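Side-chain contacts in L-talarate/galactarate dehydratase (Salmonella typhimurium, PDB 2PP0), which dehydrates L-talarate and galactarate to 5-keto-4-deoxy-D-glucarate with the aid of one magnesium ion per subunit, and also epimerises L-talarate to galactarate: residues Ala65-Arg70 against Asp136-Asp141; Glu74-Ser79 against Lys143-Gly148; Thr235-Gly240 against Ala264-Ala269. One frame throughout, in Å; residues are numbered along the deposited sequence.

Interaction 1 (Ala65-Arg70 against Asp136-Asp141); sequences AEIRSR and DIALWD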
ATOM      1  N   ALA B  65     -21.492   2.354   8.955  1.00 30.52           N
ATOM      2  CA  ALA B  65     -21.825   1.570   7.776  1.00 30.05           C
ATOM      3  C   ALA B  65     -21.641   0.099   8.129  1.00 31.45           C
ATOM      4  O   ALA B  65     -20.660  -0.279   8.775  1.00 31.68           O
ATOM      5  CB  ALA B  65     -20.927   1.941   6.603  1.00 30.35           C
ATOM      6  N   GLU B  66     -22.602  -0.721   7.724  1.00 31.54           N
ATOM      7  CA  GLU B  66     -22.548  -2.161   7.962  1.00 30.79           C
ATOM      8  C   GLU B  66     -22.788  -2.786   6.598  1.00 30.49           C
ATOM      9  O   GLU B  66     -23.754  -2.441   5.916  1.00 28.88           O
ATOM     10  CB  GLU B  66     -23.636  -2.577   8.949  1.00 31.20           C
ATOM     11  CG  GLU B  66     -23.495  -1.927  10.314  1.00 31.41           C
ATOM     12  CD  GLU B  66     -24.688  -2.192  11.210  1.00 35.94           C
ATOM     13  OE1 GLU B  66     -24.895  -3.365  11.591  1.00 35.15           O
ATOM     14  OE2 GLU B  66     -25.423  -1.229  11.528  1.00 34.80           O
ATOM     15  N   ILE B  67     -21.887  -3.677   6.191  1.00 28.60           N
ATOM     16  CA  ILE B  67     -21.967  -4.331   4.891  1.00 27.99           C
ATOM     17  C   ILE B  67     -21.927  -5.851   5.058  1.00 29.23           C
ATOM     18  O   ILE B  67     -21.136  -6.371   5.844  1.00 27.85           O
ATOM     19  CB  ILE B  67     -20.769  -3.907   3.989  1.00 29.15           C
ATOM     20  CG1 ILE B  67     -20.707  -2.380   3.877  1.00 30.64           C
ATOM     21  CG2 ILE B  67     -20.901  -4.531   2.601  1.00 26.81           C
ATOM     22  CD1 ILE B  67     -19.494  -1.869   3.081  1.00 29.85           C
ATOM     23  N   ARG B  68     -22.793  -6.551   4.332  1.00 29.38           N
ATOM     24  CA  ARG B  68     -22.838  -8.011   4.386  1.00 31.44           C
ATOM     25  C   ARG B  68     -22.733  -8.565   2.978  1.00 30.43           C
ATOM     26  O   ARG B  68     -23.368  -8.059   2.053  1.00 31.21           O
ATOM     27  CB  ARG B  68     -24.128  -8.486   5.072  1.00 31.94           C
ATOM     28  CG  ARG B  68     -24.038  -8.379   6.582  1.00 33.86           C
ATOM     29  CD  ARG B  68     -25.356  -8.643   7.296  1.00 37.61           C
ATOM     30  NE  ARG B  68     -25.188  -8.452   8.735  1.00 39.41           N
ATOM     31  CZ  ARG B  68     -24.514  -9.283   9.531  1.00 43.60           C
ATOM     32  NH1 ARG B  68     -23.950 -10.380   9.037  1.00 43.25           N
ATOM     33  NH2 ARG B  68     -24.377  -9.001  10.821  1.00 44.26           N
ATOM     34  N   SER B  69     -21.915  -9.599   2.814  1.00 30.19           N
ATOM     35  CA  SER B  69     -21.709 -10.202   1.500  1.00 31.42           C
ATOM     36  C   SER B  69     -22.498 -11.496   1.294  1.00 31.41           C
ATOM     37  O   SER B  69     -22.958 -12.129   2.246  1.00 30.55           O
ATOM     38  CB  SER B  69     -20.222 -10.497   1.292  1.00 32.24           C
ATOM     39  OG  SER B  69     -19.802 -11.533   2.166  1.00 32.93           O
ATOM     40  N   ARG B  70     -22.635 -11.878   0.031  1.00 31.45           N
ATOM     41  CA  ARG B  70     -23.339 -13.087  -0.344  1.00 33.91           C
ATOM     42  C   ARG B  70     -22.755 -14.304   0.378  1.00 35.44           C
ATOM     43  O   ARG B  70     -23.494 -15.143   0.888  1.00 36.08           O
ATOM     44  CB  ARG B  70     -23.220 -13.294  -1.854  1.00 35.55           C
ATOM     45  CG  ARG B  70     -23.840 -14.581  -2.373  1.00 35.19           C
ATOM     46  CD  ARG B  70     -23.298 -14.878  -3.754  1.00 35.45           C
ATOM     47  NE  ARG B  70     -21.862 -15.142  -3.703  1.00 36.63           N
ATOM     48  CZ  ARG B  70     -21.072 -15.201  -4.770  1.00 37.54           C
ATOM     49  NH1 ARG B  70     -21.579 -15.015  -5.979  1.00 37.13           N
ATOM     50  NH2 ARG B  70     -19.777 -15.448  -4.628  1.00 37.09           N
ATOM     51  N   ASP B 136     -15.552   2.495   3.232  1.00 23.81           N
ATOM     52  CA  ASP B 136     -14.183   2.062   2.973  1.00 25.50           C
ATOM     53  C   ASP B 136     -13.643   1.289   4.173  1.00 25.80           C
ATOM     54  O   ASP B 136     -13.040   0.226   4.019  1.00 26.06           O
ATOM     55  CB  ASP B 136     -13.278   3.276   2.705  1.00 25.53           C
ATOM     56  CG  ASP B 136     -11.829   2.880   2.424  1.00 24.22           C
ATOM     57  OD1 ASP B 136     -11.548   2.391   1.311  1.00 23.43           O
ATOM     58  OD2 ASP B 136     -10.970   3.054   3.313  1.00 24.88           O
ATOM     59  N   ILE B 137     -13.865   1.835   5.365  1.00 26.14           N
ATOM     60  CA  ILE B 137     -13.399   1.222   6.598  1.00 26.97           C
ATOM     61  C   ILE B 137     -14.082  -0.138   6.819  1.00 28.02           C
ATOM     62  O   ILE B 137     -13.428  -1.107   7.216  1.00 27.66           O
ATOM     63  CB  ILE B 137     -13.635   2.178   7.797  1.00 26.95           C
ATOM     64  CG1 ILE B 137     -12.709   3.403   7.662  1.00 28.03           C
ATOM     65  CG2 ILE B 137     -13.362   1.475   9.114  1.00 26.19           C
ATOM     66  CD1 ILE B 137     -12.895   4.450   8.771  1.00 28.43           C
ATOM     67  N   ALA B 138     -15.380  -0.211   6.539  1.00 25.84           N
ATOM     68  CA  ALA B 138     -16.121  -1.462   6.697  1.00 27.09           C
ATOM     69  C   ALA B 138     -15.571  -2.519   5.738  1.00 27.85           C
ATOM     70  O   ALA B 138     -15.495  -3.699   6.082  1.00 27.45           O
ATOM     71  CB  ALA B 138     -17.616  -1.238   6.430  1.00 26.21           C
ATOM     72  N   LEU B 139     -15.190  -2.096   4.535  1.00 27.24           N
ATOM     73  CA  LEU B 139     -14.642  -3.028   3.560  1.00 27.98           C
ATOM     74  C   LEU B 139     -13.293  -3.574   4.029  1.00 28.21           C
ATOM     75  O   LEU B 139     -12.994  -4.747   3.812  1.00 28.40           O
ATOM     76  CB  LEU B 139     -14.507  -2.356   2.192  1.00 29.12           C
ATOM     77  CG  LEU B 139     -15.828  -2.049   1.482  1.00 27.59           C
ATOM     78  CD1 LEU B 139     -15.536  -1.371   0.148  1.00 27.78           C
ATOM     79  CD2 LEU B 139     -16.614  -3.346   1.260  1.00 28.10           C
ATOM     80  N   TRP B 140     -12.482  -2.737   4.672  1.00 27.13           N
ATOM     81  CA  TRP B 140     -11.196  -3.204   5.193  1.00 27.00           C
ATOM     82  C   TRP B 140     -11.422  -4.149   6.382  1.00 27.32           C
ATOM     83  O   TRP B 140     -10.687  -5.133   6.560  1.00 25.50           O
ATOM     84  CB  TRP B 140     -10.319  -2.031   5.630  1.00 27.43           C
ATOM     85  CG  TRP B 140      -9.534  -1.427   4.506  1.00 27.28           C
ATOM     86  CD1 TRP B 140      -9.821  -0.278   3.815  1.00 28.29           C
ATOM     87  CD2 TRP B 140      -8.336  -1.956   3.927  1.00 27.97           C
ATOM     88  NE1 TRP B 140      -8.867  -0.060   2.841  1.00 27.90           N
ATOM     89  CE2 TRP B 140      -7.945  -1.076   2.889  1.00 28.96           C
ATOM     90  CE3 TRP B 140      -7.552  -3.090   4.185  1.00 28.39           C
ATOM     91  CZ2 TRP B 140      -6.805  -1.298   2.111  1.00 27.66           C
ATOM     92  CZ3 TRP B 140      -6.415  -3.312   3.409  1.00 26.85           C
ATOM     93  CH2 TRP B 140      -6.054  -2.419   2.384  1.00 29.10           C
ATOM     94  N   ASP B 141     -12.434  -3.839   7.190  1.00 26.56           N
ATOM     95  CA  ASP B 141     -12.802  -4.655   8.350  1.00 28.29           C
ATOM     96  C   ASP B 141     -13.187  -6.044   7.839  1.00 27.18           C
ATOM     97  O   ASP B 141     -12.759  -7.061   8.386  1.00 27.94           O
ATOM     98  CB  ASP B 141     -13.991  -4.007   9.085  1.00 27.57           C
ATOM     99  CG  ASP B 141     -14.489  -4.830  10.269  1.00 30.16           C
ATOM    100  OD1 ASP B 141     -13.722  -5.050  11.238  1.00 28.28           O
ATOM    101  OD2 ASP B 141     -15.665  -5.253  10.229  1.00 28.71           O
TER
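I67 meets A138 and L139 where strand 57-69 packs against helix 127-146, and its side chain can be followed outward atom by atom. CB leaves the strand toward the helix and branches. CG2 stands anti to the backbone N, whereas CG1 lies beside that N and anti to the carbonyl carbon (chi1 -55°), the branch that goes on to the helix. CG1 already skims the methyl of A138, with I67 CG1 4.2 Å from A138 CB. With chi2 extended, I67 CD1 reaches two helix residues at once, 3.9 Å from A138 CB and 3.7 Å from L139 CD2. The isoleucine and leucine side chains run at a slant to one another, L139 using its CD2 branch. A138 CB has a second neighbour on the strand, the backbone oxygen A65 O at 4.0 Å, so one methyl touches both the backbone oxygen of A65 and the side chain of I67. The axes of the strand and helix segments approach to 8.0 Å, with 44° between their directions. I135 and M142 of the same helix and I28 of strand 28-40 also touch I67. The contact thus joins the helical part to the antiparallel sheet of the enolase-superfamily N-terminal capping domain.

Interaction 2 (Glu74-Ser79 against Lys143-Gly148); sequences EGVGFS and KAKRAG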
ATOM      1  N   GLU B  74     -19.077 -10.109   6.949  1.00 35.74           N
ATOM      2  CA  GLU B  74     -19.658  -8.902   7.500  1.00 36.11           C
ATOM      3  C   GLU B  74     -18.568  -7.879   7.810  1.00 34.67           C
ATOM      4  O   GLU B  74     -17.458  -8.236   8.197  1.00 33.31           O
ATOM      5  CB  GLU B  74     -20.457  -9.295   8.751  1.00 38.54           C
ATOM      6  CG  GLU B  74     -20.628  -8.243   9.816  1.00 43.66           C
ATOM      7  CD  GLU B  74     -19.393  -8.070  10.677  1.00 45.31           C
ATOM      8  OE1 GLU B  74     -18.801  -9.086  11.109  1.00 46.30           O
ATOM      9  OE2 GLU B  74     -19.021  -6.910  10.932  1.00 48.38           O
ATOM     10  N   GLY B  75     -18.885  -6.604   7.613  1.00 31.69           N
ATOM     11  CA  GLY B  75     -17.918  -5.559   7.891  1.00 30.40           C
ATOM     12  C   GLY B  75     -18.590  -4.340   8.492  1.00 28.88           C
ATOM     13  O   GLY B  75     -19.737  -4.040   8.166  1.00 28.23           O
ATOM     14  N   VAL B  76     -17.888  -3.646   9.379  1.00 28.70           N
ATOM     15  CA  VAL B  76     -18.433  -2.452  10.001  1.00 29.38           C
ATOM     16  C   VAL B  76     -17.366  -1.359  10.047  1.00 30.51           C
ATOM     17  O   VAL B  76     -16.184  -1.638  10.252  1.00 29.83           O
ATOM     18  CB  VAL B  76     -18.929  -2.752  11.437  1.00 30.22           C
ATOM     19  CG1 VAL B  76     -17.760  -3.144  12.323  1.00 30.80           C
ATOM     20  CG2 VAL B  76     -19.657  -1.543  12.002  1.00 28.91           C
ATOM     21  N   GLY B  77     -17.793  -0.116   9.851  1.00 28.93           N
ATOM     22  CA  GLY B  77     -16.874   1.008   9.872  1.00 29.53           C
ATOM     23  C   GLY B  77     -17.639   2.281  10.184  1.00 29.39           C
ATOM     24  O   GLY B  77     -18.869   2.280  10.175  1.00 27.79           O
ATOM     25  N   PHE B  78     -16.931   3.371  10.463  1.00 29.01           N
ATOM     26  CA  PHE B  78     -17.622   4.613  10.781  1.00 29.13           C
ATOM     27  C   PHE B  78     -16.783   5.855  10.543  1.00 28.34           C
ATOM     28  O   PHE B  78     -15.561   5.784  10.398  1.00 26.92           O
ATOM     29  CB  PHE B  78     -18.064   4.597  12.250  1.00 29.62           C
ATOM     30  CG  PHE B  78     -16.922   4.705  13.230  1.00 31.19           C
ATOM     31  CD1 PHE B  78     -16.427   5.951  13.610  1.00 30.94           C
ATOM     32  CD2 PHE B  78     -16.318   3.558  13.747  1.00 31.52           C
ATOM     33  CE1 PHE B  78     -15.344   6.056  14.490  1.00 33.34           C
ATOM     34  CE2 PHE B  78     -15.235   3.649  14.625  1.00 32.66           C
ATOM     35  CZ  PHE B  78     -14.746   4.899  14.999  1.00 34.46           C
ATOM     36  N   SER B  79     -17.466   6.995  10.495  1.00 28.66           N
ATOM     37  CA  SER B  79     -16.823   8.295  10.355  1.00 29.70           C
ATOM     38  C   SER B  79     -17.537   9.146  11.401  1.00 30.71           C
ATOM     39  O   SER B  79     -18.450   8.663  12.081  1.00 28.13           O
ATOM     40  CB  SER B  79     -16.990   8.877   8.940  1.00 32.22           C
ATOM     41  OG  SER B  79     -18.340   9.143   8.618  1.00 36.30           O
ATOM     42  N   LYS B 143     -12.388  -7.477   4.844  1.00 25.94           N
ATOM     43  CA  LYS B 143     -11.258  -8.192   4.255  1.00 27.71           C
ATOM     44  C   LYS B 143     -10.358  -8.828   5.308  1.00 27.41           C
ATOM     45  O   LYS B 143      -9.875  -9.948   5.119  1.00 29.01           O
ATOM     46  CB  LYS B 143     -10.429  -7.271   3.348  1.00 28.27           C
ATOM     47  CG  LYS B 143      -9.247  -7.994   2.724  1.00 26.38           C
ATOM     48  CD  LYS B 143      -8.555  -7.186   1.641  1.00 27.51           C
ATOM     49  CE  LYS B 143      -9.389  -7.109   0.378  1.00 26.21           C
ATOM     50  NZ  LYS B 143      -8.601  -6.496  -0.731  1.00 26.93           N
ATOM     51  N   ALA B 144     -10.132  -8.123   6.413  1.00 27.45           N
ATOM     52  CA  ALA B 144      -9.297  -8.641   7.490  1.00 26.74           C
ATOM     53  C   ALA B 144      -9.968  -9.871   8.097  1.00 29.66           C
ATOM     54  O   ALA B 144      -9.325 -10.903   8.307  1.00 28.60           O
ATOM     55  CB  ALA B 144      -9.089  -7.576   8.568  1.00 25.67           C
ATOM     56  N   LYS B 145     -11.265  -9.751   8.377  1.00 27.84           N
ATOM     57  CA  LYS B 145     -12.028 -10.857   8.943  1.00 27.91           C
ATOM     58  C   LYS B 145     -12.012 -12.051   7.994  1.00 27.62           C
ATOM     59  O   LYS B 145     -11.959 -13.197   8.433  1.00 29.46           O
ATOM     60  CB  LYS B 145     -13.473 -10.423   9.215  1.00 26.84           C
ATOM     61  CG  LYS B 145     -13.600  -9.453  10.373  1.00 26.71           C
ATOM     62  CD  LYS B 145     -15.021  -8.918  10.521  1.00 27.31           C
ATOM     63  CE  LYS B 145     -15.148  -8.050  11.771  1.00 27.83           C
ATOM     64  NZ  LYS B 145     -16.469  -7.344  11.830  1.00 25.82           N
ATOM     65  N   ARG B 146     -12.061 -11.782   6.695  1.00 27.09           N
ATOM     66  CA  ARG B 146     -12.031 -12.843   5.698  1.00 27.68           C
ATOM     67  C   ARG B 146     -10.698 -13.602   5.795  1.00 29.48           C
ATOM     68  O   ARG B 146     -10.630 -14.790   5.501  1.00 30.48           O
ATOM     69  CB  ARG B 146     -12.196 -12.254   4.298  1.00 26.19           C
ATOM     70  CG  ARG B 146     -12.142 -13.269   3.168  1.00 27.45           C
ATOM     71  CD  ARG B 146     -12.097 -12.571   1.816  1.00 27.54           C
ATOM     72  NE  ARG B 146     -13.285 -11.752   1.594  1.00 30.99           N
ATOM     73  CZ  ARG B 146     -14.429 -12.210   1.089  1.00 32.87           C
ATOM     74  NH1 ARG B 146     -14.542 -13.488   0.741  1.00 31.16           N
ATOM     75  NH2 ARG B 146     -15.468 -11.393   0.942  1.00 29.86           N
ATOM     76  N   ALA B 147      -9.640 -12.905   6.202  1.00 28.83           N
ATOM     77  CA  ALA B 147      -8.323 -13.525   6.349  1.00 29.15           C
ATOM     78  C   ALA B 147      -8.165 -14.095   7.765  1.00 29.65           C
ATOM     79  O   ALA B 147      -7.159 -14.744   8.078  1.00 30.99           O
ATOM     80  CB  ALA B 147      -7.227 -12.494   6.081  1.00 27.23           C
ATOM     81  N   GLY B 148      -9.165 -13.851   8.611  1.00 28.30           N
ATOM     82  CA  GLY B 148      -9.118 -14.324   9.983  1.00 27.64           C
ATOM     83  C   GLY B 148      -8.008 -13.626  10.746  1.00 29.64           C
ATOM     84  O   GLY B 148      -7.284 -14.251  11.518  1.00 28.05           O
TER
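K145 and E74 meet at an angle, an extended side chain from the last turns of helix 127-146 crossing a bent one at the start of strand 74-81. The lysine runs straight beyond CG, which carries its ammonium group from the helix to the E74 carboxylate. E74 sends CG roughly anti to its own N (chi1 153°) and then turns at chi2 (-78°), bringing the carboxylate round to the lysine. The two oxygens straddle NZ unequally: K145 NZ forms a salt bridge with E74 OE2 at 2.7 Å, while its hydrogen bond to E74 OE1, at 3.0 Å, is weak. The lysine stem also rests on the strand backbone, K145 CD lying 3.4 Å from E74 O. V76 CG1 stands 4.4 Å from K145 NZ, a loose neighbour of the ammonium group. That group has a second acidic partner in D141, one turn earlier in the helix, whose OD2 also accepts the backbone N-H of V76. Two carboxylates thus share one lysine, an arrangement that would be expected to favour its charged form. The whole is a partly exposed salt bridge tying the helix to the outermost strand of the sheet within this chain, in the enolase-type N-terminal domain.

Interaction 3 (Thr235-Gly240 against Ala264-Ala269); sequences TAIRMG and AQLAAA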
ATOM      1  N   THR B 235       3.200  34.768  17.914  1.00 37.27           N
ATOM      2  CA  THR B 235       2.994  34.120  19.198  1.00 37.54           C
ATOM      3  C   THR B 235       3.535  32.695  19.194  1.00 37.45           C
ATOM      4  O   THR B 235       4.151  32.258  20.164  1.00 37.70           O
ATOM      5  CB  THR B 235       1.501  34.103  19.559  1.00 37.45           C
ATOM      6  OG1 THR B 235       0.991  35.444  19.512  1.00 37.74           O
ATOM      7  CG2 THR B 235       1.292  33.543  20.955  1.00 36.21           C
ATOM      8  N   ALA B 236       3.322  31.985  18.091  1.00 37.15           N
ATOM      9  CA  ALA B 236       3.783  30.605  17.962  1.00 37.05           C
ATOM     10  C   ALA B 236       5.281  30.454  18.222  1.00 37.89           C
ATOM     11  O   ALA B 236       5.700  29.573  18.972  1.00 37.06           O
ATOM     12  CB  ALA B 236       3.438  30.070  16.575  1.00 34.02           C
ATOM     13  N   ILE B 237       6.095  31.309  17.609  1.00 39.29           N
ATOM     14  CA  ILE B 237       7.539  31.215  17.803  1.00 39.85           C
ATOM     15  C   ILE B 237       7.951  31.605  19.221  1.00 40.76           C
ATOM     16  O   ILE B 237       8.818  30.963  19.820  1.00 40.94           O
ATOM     17  CB  ILE B 237       8.313  32.090  16.785  1.00 40.30           C
ATOM     18  CG1 ILE B 237       9.821  31.931  17.006  1.00 40.80           C
ATOM     19  CG2 ILE B 237       7.910  33.550  16.925  1.00 40.90           C
ATOM     20  CD1 ILE B 237      10.321  30.506  16.859  1.00 40.60           C
ATOM     21  N   ARG B 238       7.322  32.647  19.757  1.00 41.65           N
ATOM     22  CA  ARG B 238       7.623  33.109  21.108  1.00 42.82           C
ATOM     23  C   ARG B 238       7.258  32.035  22.133  1.00 41.68           C
ATOM     24  O   ARG B 238       8.039  31.742  23.040  1.00 40.70           O
ATOM     25  CB  ARG B 238       6.868  34.411  21.399  1.00 44.63           C
ATOM     26  CG  ARG B 238       7.067  34.951  22.805  1.00 50.89           C
ATOM     27  CD  ARG B 238       6.741  36.443  22.884  1.00 54.56           C
ATOM     28  NE  ARG B 238       5.446  36.771  22.291  1.00 58.89           N
ATOM     29  CZ  ARG B 238       4.273  36.329  22.740  1.00 60.91           C
ATOM     30  NH1 ARG B 238       4.217  35.529  23.799  1.00 61.78           N
ATOM     31  NH2 ARG B 238       3.151  36.691  22.128  1.00 61.97           N
ATOM     32  N   MET B 239       6.076  31.445  21.992  1.00 40.90           N
ATOM     33  CA  MET B 239       5.668  30.388  22.907  1.00 40.39           C
ATOM     34  C   MET B 239       6.560  29.167  22.693  1.00 41.10           C
ATOM     35  O   MET B 239       6.878  28.448  23.639  1.00 42.90           O
ATOM     36  CB  MET B 239       4.204  30.010  22.679  1.00 39.45           C
ATOM     37  CG  MET B 239       3.213  31.003  23.270  1.00 37.37           C
ATOM     38  SD  MET B 239       3.278  31.060  25.073  1.00 34.37           S
ATOM     39  CE  MET B 239       1.852  30.063  25.476  1.00 35.07           C
ATOM     40  N   GLY B 240       6.968  28.946  21.447  1.00 40.69           N
ATOM     41  CA  GLY B 240       7.819  27.812  21.128  1.00 40.03           C
ATOM     42  C   GLY B 240       9.177  27.895  21.792  1.00 39.73           C
ATOM     43  O   GLY B 240       9.709  26.888  22.256  1.00 39.78           O
ATOM     44  N   ALA B 264       6.231  25.007   8.675  1.00 31.98           N
ATOM     45  CA  ALA B 264       7.573  24.642   8.225  1.00 32.14           C
ATOM     46  C   ALA B 264       8.624  25.524   8.884  1.00 33.55           C
ATOM     47  O   ALA B 264       9.689  25.050   9.276  1.00 33.69           O
ATOM     48  CB  ALA B 264       7.668  24.764   6.708  1.00 31.11           C
ATOM     49  N   GLN B 265       8.311  26.812   8.999  1.00 33.27           N
ATOM     50  CA  GLN B 265       9.210  27.784   9.606  1.00 35.44           C
ATOM     51  C   GLN B 265       9.432  27.487  11.086  1.00 34.45           C
ATOM     52  O   GLN B 265      10.551  27.601  11.587  1.00 33.26           O
ATOM     53  CB  GLN B 265       8.639  29.198   9.420  1.00 38.94           C
ATOM     54  CG  GLN B 265       9.356  30.287  10.192  1.00 43.56           C
ATOM     55  CD  GLN B 265       8.839  31.671   9.838  1.00 47.19           C
ATOM     56  OE1 GLN B 265       7.627  31.897   9.770  1.00 47.94           O
ATOM     57  NE2 GLN B 265       9.757  32.607   9.615  1.00 47.63           N
ATOM     58  N   LEU B 266       8.365  27.105  11.782  1.00 34.70           N
ATOM     59  CA  LEU B 266       8.459  26.780  13.205  1.00 35.10           C
ATOM     60  C   LEU B 266       9.230  25.473  13.410  1.00 36.65           C
ATOM     61  O   LEU B 266      10.033  25.349  14.338  1.00 37.05           O
ATOM     62  CB  LEU B 266       7.060  26.640  13.814  1.00 35.25           C
ATOM     63  CG  LEU B 266       6.250  27.919  14.049  1.00 35.44           C
ATOM     64  CD1 LEU B 266       4.815  27.572  14.400  1.00 33.98           C
ATOM     65  CD2 LEU B 266       6.899  28.725  15.162  1.00 36.11           C
ATOM     66  N   ALA B 267       8.978  24.506  12.533  1.00 35.59           N
ATOM     67  CA  ALA B 267       9.631  23.204  12.608  1.00 35.12           C
ATOM     68  C   ALA B 267      11.134  23.321  12.383  1.00 35.08           C
ATOM     69  O   ALA B 267      11.926  22.632  13.033  1.00 34.64           O
ATOM     70  CB  ALA B 267       9.019  22.263  11.583  1.00 34.73           C
ATOM     71  N   ALA B 268      11.531  24.198  11.467  1.00 35.25           N
ATOM     72  CA  ALA B 268      12.944  24.388  11.178  1.00 36.44           C
ATOM     73  C   ALA B 268      13.628  25.208  12.268  1.00 36.98           C
ATOM     74  O   ALA B 268      14.800  24.989  12.572  1.00 38.06           O
ATOM     75  CB  ALA B 268      13.120  25.068   9.823  1.00 36.49           C
ATOM     76  N   ALA B 269      12.888  26.136  12.865  1.00 35.85           N
ATOM     77  CA  ALA B 269      13.438  27.007  13.901  1.00 37.04           C
ATOM     78  C   ALA B 269      13.525  26.377  15.285  1.00 37.53           C
ATOM     79  O   ALA B 269      14.389  26.736  16.086  1.00 38.97           O
ATOM     80  CB  ALA B 269      12.622  28.296  13.978  1.00 35.94           C
TER
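This is an apolar helix-to-helix contact on the outside of the barrel domain, where helix 233-243 lies beside helix 260-269. The two short segments run nearly in the same direction, at 21° to each other, with their axes 10.5 Å apart at the closest. L266 reaches across. Its side chain is directed toward the neighbouring helix, and with CG anti to the carbonyl carbon (chi1 -74°) and chi2 extended, its two methyls take different neighbours. L266 CD1 favours the methyl of A236, 3.6 Å from A236 CB. L266 CD2 lies chiefly against the next residue, 3.6 Å from I237 N and 4.0 Å from I237 CB, though still near A236 CB. The leucine fork therefore touches backbone atoms of helix 233-243 as well as side chains.

Helices 233-243 and 260-269 follow successive parallel strands, 223-226 and 251-252, as expected of the β/α barrel of the enolase superfamily, whose helices surround the strands. D226 and E252, which bind magnesium, lie on these two strands, and the side chain of L266 is about 11 Å from that of E252. P254 and L255, in the connection after strand 251-252, touch L266, and L255 also reaches A236, so that loop packs against the contact. Toward the partly exposed edge, I237 holds CG1 anti to its backbone N and, with chi2 bent to 59°, brings CD1 near A269, whose CB lies 4.3 Å from I237 CD1. A weak hydrogen bond from R241 NH1 to A269 O follows further along.

In the fold
Interactions 1 and 2 share one helix and one sheet, since both use helix 127-146 and reach neighbouring strands of the same antiparallel sheet; their centres are 6 Å apart. Chemistry follows depth: interaction 1 is wholly buried and apolar, whereas interaction 2 lies at the surface and rests on charge. D141, in the helix segment of interaction 1, links the two contacts, as does the backbone pairing of I67 with G75. Interaction 3 stands on the other side of the chain's centre, with about 28 Å between its nearest atoms and those of either other contact. It is apolar like interaction 1, but only partly buried, and pairs two barrel helices instead of a helix and a sheet.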